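Long-range contacts in tRNA (guanine(26)-N(2))-dimethyltransferase (Pyrococcus horikoshii, PDB 2DUL), which probably dimethylates the N2 of guanine 26 in a number of tRNAs, with S-adenosyl-L-methionine as the methyl donor: residues 211-216 against 231-236; 146-151 against 205-210. All coordinates share one frame; numbering follows the deposited sequence.

Contact 1 of 2, residues 211-216 against 231-236; sequences YDLGID and VKLKDG
Lys234 and Asp216 cross obliquely on one face of the strand pair, in a salt bridge whose NZ lies 2.8 Å from Asp216 OD2 and approaches from above the carboxylate plane, 46° out of it. The lysine chain curls instead of extending, bent at chi2, chi3 and chi4. Its CG rests 3.8 Å from the carbonyl O of Gly214, and its CD comes within 3.4 Å of Asp216 OD2. An alanine in place of Lys234 would probably leave the Asp216 carboxylate without its positive mate and remove the CG contact with Gly214 O. The two strands form the antiparallel hairpin 213-223/226-235 at one end of the class I methyltransferase sheet, 226-235 being inserted between 158-164 and the edge strand 213-223. Gly214 pairs with Lys234, and Asp216 with Lys232, through reciprocal N-H to O bonds. On the other face Ile215 splits its contacts. Its CG2 meets Leu233 CD2 at 3.8 Å, while chi1 (64°) sets CG1 between backbone N and carbonyl carbon, and the extended chi2 (164°) puts CD1 4.1 Å from Val231 CG1. Helix 192-209 packs on Ile215 through Val201 and Ala205. Leu213 CD2 lies 3.5 Å from Lys234 O. Asp235 turns its carboxylate to Arg156 and Arg157. Gly236, at whose backbone angles a CB would press on the carbonyl O of the residue before, occupies the N-cap position of helix 237-244 and gives its own N-H to Asp212 O at 2.9 Å.

Contact 2 of 2, residues 146-151 against 205-210; sequences FLDTAL and ARYAAK
Helix 146-151, carrying Leu147, Asp148 and Leu151, passes helix 205-209 with Tyr207 and Ala208 at a closest axis distance of 9.7 Å and a crossing angle of -50°. The first belongs to helix 144-153, the crossover between the parallel strands 132-137 and 158-164 of the Rossmann-like sheet; the second belongs to helix 192-209, which leads into the outermost strand 213-223. Tyr207 points at the crossover helix and meets three of its side chains. Leu147 CD2 sits over one face of its ring, 3.9 Å from CG, whereas Asp148 CB lies in the ring plane at the edge, 4.0 Å from CD2. Leu151 crosses the tyrosine at about a right angle, bringing CD1 to 3.5 Å from Tyr207 CB. Its other methyl, CD2, packs on Ala208 CB at 3.9 Å, and Leu160 of the sheet touches both Leu147 and Leu151. A salt bridge flanks this apolar patch. Asp148 CG stands anti to the backbone N (chi1 -168°), and OD1 receives Lys210 NZ at 2.6 Å on its syn side, 27° out of the carboxylate plane. The same OD1 is probably hydrogen-bonded to Tyr211 OH, and OD2 pairs with Arg152, so the carboxylate is held by Lys210, Tyr211 and Arg152, which would probably stabilise its negative charge. Lys210, extended until its bend at chi4, also doubles back on its own segment: NZ gives a second bond to the Tyr207 carbonyl O at 2.9 Å, on a lone pair.

Overall arrangement
The two contacts lie about 10 Å apart, centre to centre, on the same side of the chain's centre. Contact 2 comes first along the chain; a short connection joins helix 192-209 to strand 213-223, so contact 1 follows. They touch: Ile215 CD1 packs on Ala205 CB, Leu213 CB on Ala208 O, and Leu233 CD2 on Leu151 CD2. The apolar faces of hairpin and helices thus meet, joining the two contacts in one packed region at this end of the sheet. The predicted S-adenosyl-L-methionine site lies away from contact 1; in contact 2 the Leu147 side chain is about 11 Å from that of Ala121, predicted to bind the cofactor.

Contact 1 of 2, residues 211-216 against 231-236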
loop_
_atom_site.group_PDB
_atom_site.type_symbol
_atom_site.label_atom_id
_atom_site.label_comp_id
_atom_site.label_asym_id
_atom_site.label_seq_id
_atom_site.Cartn_x
_atom_site.Cartn_y
_atom_site.Cartn_z
ATOM N N TYR A 211 -0.503 -20.779 3.906
ATOM C CA TYR A 211 -0.954 -20.819 5.296
ATOM C C TYR A 211 -2.465 -21.007 5.326
ATOM O O TYR A 211 -3.102 -20.841 6.367
ATOM C CB TYR A 211 -0.589 -19.508 5.992
ATOM C CG TYR A 211 0.901 -19.255 6.001
ATOM C CD1 TYR A 211 1.765 -20.127 6.668
ATOM C CD2 TYR A 211 1.451 -18.172 5.315
ATOM C CE1 TYR A 211 3.157 -19.928 6.651
ATOM C CE2 TYR A 211 2.844 -17.965 5.290
ATOM C CZ TYR A 211 3.684 -18.851 5.962
ATOM O OH TYR A 211 5.052 -18.665 5.938
ATOM N N ASP A 212 -3.022 -21.364 4.174
ATOM C CA ASP A 212 -4.462 -21.532 4.013
ATOM C C ASP A 212 -5.153 -20.218 4.380
ATOM O O ASP A 212 -6.140 -20.186 5.119
ATOM C CB ASP A 212 -4.985 -22.692 4.870
ATOM C CG ASP A 212 -4.528 -24.055 4.348
ATOM O OD1 ASP A 212 -4.169 -24.148 3.152
ATOM O OD2 ASP A 212 -4.536 -25.032 5.128
ATOM N N LEU A 213 -4.600 -19.130 3.850
ATOM C CA LEU A 213 -5.126 -17.791 4.070
ATOM C C LEU A 213 -5.370 -17.137 2.723
ATOM O O LEU A 213 -4.619 -17.358 1.775
ATOM C CB LEU A 213 -4.121 -16.925 4.833
ATOM C CG LEU A 213 -3.752 -17.295 6.265
ATOM C CD1 LEU A 213 -2.612 -16.386 6.725
ATOM C CD2 LEU A 213 -4.981 -17.155 7.178
ATOM N N GLY A 214 -6.429 -16.343 2.642
ATOM C CA GLY A 214 -6.721 -15.618 1.421
ATOM C C GLY A 214 -6.606 -14.154 1.800
ATOM O O GLY A 214 -6.230 -13.843 2.930
ATOM N N ILE A 215 -6.899 -13.252 0.873
ATOM C CA ILE A 215 -6.853 -11.834 1.188
ATOM C C ILE A 215 -7.962 -11.062 0.494
ATOM O O ILE A 215 -8.493 -11.482 -0.537
ATOM C CB ILE A 215 -5.510 -11.151 0.763
ATOM C CG1 ILE A 215 -5.362 -11.193 -0.762
ATOM C CG2 ILE A 215 -4.326 -11.814 1.460
ATOM C CD1 ILE A 215 -4.311 -10.230 -1.314
ATOM N N ASP A 216 -8.307 -9.931 1.099
ATOM C CA ASP A 216 -9.275 -8.996 0.555
ATOM C C ASP A 216 -8.489 -7.695 0.587
ATOM O O ASP A 216 -7.874 -7.369 1.608
ATOM C CB ASP A 216 -10.505 -8.845 1.451
ATOM C CG ASP A 216 -11.591 -9.853 1.131
ATOM O OD1 ASP A 216 -11.603 -10.384 0.001
ATOM O OD2 ASP A 216 -12.442 -10.099 2.008
ATOM N N VAL A 231 -4.109 -5.074 3.190
ATOM C CA VAL A 231 -4.937 -6.247 2.955
ATOM C C VAL A 231 -5.470 -6.857 4.235
ATOM O O VAL A 231 -4.862 -6.745 5.302
ATOM C CB VAL A 231 -4.164 -7.342 2.165
ATOM C CG1 VAL A 231 -3.727 -6.790 0.821
ATOM C CG2 VAL A 231 -2.968 -7.825 2.960
ATOM N N LYS A 232 -6.629 -7.493 4.112
ATOM C CA LYS A 232 -7.285 -8.160 5.225
ATOM C C LYS A 232 -7.123 -9.653 4.982
ATOM O O LYS A 232 -7.570 -10.173 3.960
ATOM C CB LYS A 232 -8.777 -7.808 5.253
ATOM C CG LYS A 232 -9.576 -8.545 6.329
ATOM C CD LYS A 232 -9.209 -8.081 7.733
ATOM C CE LYS A 232 -10.181 -8.655 8.761
ATOM N NZ LYS A 232 -9.878 -8.229 10.151
ATOM N N LEU A 233 -6.474 -10.342 5.910
ATOM C CA LEU A 233 -6.266 -11.775 5.764
ATOM C C LEU A 233 -7.581 -12.524 5.986
ATOM O O LEU A 233 -8.366 -12.170 6.867
ATOM C CB LEU A 233 -5.198 -12.248 6.756
ATOM C CG LEU A 233 -3.824 -11.593 6.547
ATOM C CD1 LEU A 233 -2.848 -12.080 7.602
ATOM C CD2 LEU A 233 -3.299 -11.925 5.159
ATOM N N LYS A 234 -7.819 -13.539 5.163
ATOM C CA LYS A 234 -9.025 -14.358 5.253
ATOM C C LYS A 234 -8.607 -15.765 5.681
ATOM O O LYS A 234 -7.704 -16.362 5.094
ATOM C CB LYS A 234 -9.728 -14.394 3.896
ATOM C CG LYS A 234 -9.920 -13.015 3.267
ATOM C CD LYS A 234 -10.770 -12.100 4.147
ATOM C CE LYS A 234 -12.202 -12.608 4.271
ATOM N NZ LYS A 234 -12.881 -12.665 2.942
ATOM N N ASP A 235 -9.275 -16.301 6.699
ATOM C CA ASP A 235 -8.927 -17.612 7.236
ATOM C C ASP A 235 -9.637 -18.803 6.601
ATOM O O ASP A 235 -10.844 -18.977 6.775
ATOM C CB ASP A 235 -9.177 -17.619 8.746
ATOM C CG ASP A 235 -8.626 -18.859 9.432
ATOM O OD1 ASP A 235 -8.125 -19.774 8.741
ATOM O OD2 ASP A 235 -8.703 -18.918 10.677
ATOM N N GLY A 236 -8.879 -19.627 5.880
ATOM C CA GLY A 236 -9.455 -20.804 5.251
ATOM C C GLY A 236 -8.826 -21.212 3.931
ATOM O O GLY A 236 -8.509 -20.366 3.096
#

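Contact 2 of 2, residues 146-151 against 205-210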
loop_
_atom_site.group_PDB
_atom_site.type_symbol
_atom_site.label_atom_id
_atom_site.label_comp_id
_atom_site.label_asym_id
_atom_site.label_seq_id
_atom_site.Cartn_x
_atom_site.Cartn_y
_atom_site.Cartn_z
ATOM N N PHE A 146 10.829 -9.614 4.478
ATOM C CA PHE A 146 10.037 -9.655 5.712
ATOM C C PHE A 146 8.595 -10.151 5.537
ATOM O O PHE A 146 7.904 -10.419 6.524
ATOM C CB PHE A 146 9.964 -8.253 6.342
ATOM C CG PHE A 146 11.307 -7.622 6.601
ATOM C CD1 PHE A 146 12.134 -8.097 7.618
ATOM C CD2 PHE A 146 11.744 -6.552 5.826
ATOM C CE1 PHE A 146 13.379 -7.517 7.859
ATOM C CE2 PHE A 146 12.991 -5.961 6.056
ATOM C CZ PHE A 146 13.810 -6.444 7.073
ATOM N N LEU A 147 8.145 -10.260 4.291
ATOM C CA LEU A 147 6.770 -10.653 4.008
ATOM C C LEU A 147 6.295 -12.002 4.534
ATOM O O LEU A 147 5.210 -12.091 5.122
ATOM C CB LEU A 147 6.505 -10.600 2.502
ATOM C CG LEU A 147 5.087 -11.022 2.093
ATOM C CD1 LEU A 147 4.071 -10.033 2.657
ATOM C CD2 LEU A 147 4.978 -11.081 0.567
ATOM N N ASP A 148 7.084 -13.052 4.321
ATOM C CA ASP A 148 6.651 -14.372 4.767
ATOM C C ASP A 148 6.466 -14.446 6.278
ATOM O O ASP A 148 5.490 -15.026 6.765
ATOM C CB ASP A 148 7.630 -15.455 4.309
ATOM C CG ASP A 148 7.063 -16.853 4.500
ATOM O OD1 ASP A 148 6.014 -17.149 3.891
ATOM O OD2 ASP A 148 7.655 -17.647 5.256
ATOM N N THR A 149 7.388 -13.853 7.025
ATOM C CA THR A 149 7.281 -13.877 8.478
ATOM C C THR A 149 6.111 -13.016 8.953
ATOM O O THR A 149 5.418 -13.374 9.906
ATOM C CB THR A 149 8.592 -13.406 9.143
ATOM O OG1 THR A 149 9.682 -14.195 8.646
ATOM C CG2 THR A 149 8.520 -13.586 10.666
ATOM N N ALA A 150 5.873 -11.887 8.289
ATOM C CA ALA A 150 4.756 -11.039 8.687
ATOM C C ALA A 150 3.448 -11.811 8.508
ATOM O O ALA A 150 2.514 -11.660 9.296
ATOM C CB ALA A 150 4.728 -9.763 7.851
ATOM N N LEU A 151 3.394 -12.644 7.474
ATOM C CA LEU A 151 2.201 -13.431 7.190
ATOM C C LEU A 151 1.947 -14.506 8.243
ATOM O O LEU A 151 0.857 -15.079 8.296
ATOM C CB LEU A 151 2.300 -14.061 5.798
ATOM C CG LEU A 151 2.024 -13.087 4.652
ATOM C CD1 LEU A 151 2.436 -13.703 3.321
ATOM C CD2 LEU A 151 0.534 -12.730 4.644
ATOM N N ALA A 205 -0.696 -12.120 -1.917
ATOM C CA ALA A 205 -1.705 -13.167 -2.061
ATOM C C ALA A 205 -1.057 -14.535 -2.266
ATOM O O ALA A 205 -1.482 -15.528 -1.679
ATOM C CB ALA A 205 -2.630 -12.845 -3.239
ATOM N N ARG A 206 -0.032 -14.587 -3.109
ATOM C CA ARG A 206 0.647 -15.849 -3.384
ATOM C C ARG A 206 1.387 -16.392 -2.167
ATOM O O ARG A 206 1.289 -17.582 -1.884
ATOM C CB ARG A 206 1.600 -15.703 -4.580
ATOM C CG ARG A 206 0.865 -15.660 -5.929
ATOM C CD ARG A 206 1.826 -15.546 -7.103
ATOM N NE ARG A 206 2.436 -14.223 -7.150
ATOM C CZ ARG A 206 3.604 -13.954 -7.725
ATOM N NH1 ARG A 206 4.297 -14.921 -8.307
ATOM N NH2 ARG A 206 4.076 -12.715 -7.711
ATOM N N TYR A 207 2.102 -15.538 -1.434
ATOM C CA TYR A 207 2.818 -16.002 -0.239
ATOM C C TYR A 207 1.860 -16.438 0.870
ATOM O O TYR A 207 2.181 -17.327 1.668
ATOM C CB TYR A 207 3.732 -14.909 0.325
ATOM C CG TYR A 207 5.143 -14.908 -0.230
ATOM C CD1 TYR A 207 5.383 -14.649 -1.577
ATOM C CD2 TYR A 207 6.236 -15.183 0.596
ATOM C CE1 TYR A 207 6.682 -14.665 -2.099
ATOM C CE2 TYR A 207 7.537 -15.205 0.088
ATOM C CZ TYR A 207 7.751 -14.946 -1.256
ATOM O OH TYR A 207 9.026 -14.978 -1.769
ATOM N N ALA A 208 0.691 -15.809 0.923
ATOM C CA ALA A 208 -0.287 -16.111 1.967
ATOM C C ALA A 208 -0.996 -17.452 1.810
ATOM O O ALA A 208 -1.357 -18.090 2.805
ATOM C CB ALA A 208 -1.331 -14.993 2.040
ATOM N N ALA A 209 -1.198 -17.872 0.566
ATOM C CA ALA A 209 -1.916 -19.113 0.274
ATOM C C ALA A 209 -1.443 -20.361 1.006
ATOM O O ALA A 209 -2.270 -21.165 1.441
ATOM C CB ALA A 209 -1.936 -19.371 -1.254
ATOM N N LYS A 210 -0.134 -20.538 1.155
ATOM C CA LYS A 210 0.359 -21.737 1.829
ATOM C C LYS A 210 -0.070 -21.874 3.291
ATOM O O LYS A 210 -0.012 -22.962 3.850
ATOM C CB LYS A 210 1.888 -21.845 1.715
ATOM C CG LYS A 210 2.686 -20.771 2.436
ATOM C CD LYS A 210 4.177 -21.015 2.206
ATOM C CE LYS A 210 5.042 -19.895 2.781
ATOM N NZ LYS A 210 4.775 -18.614 2.078
#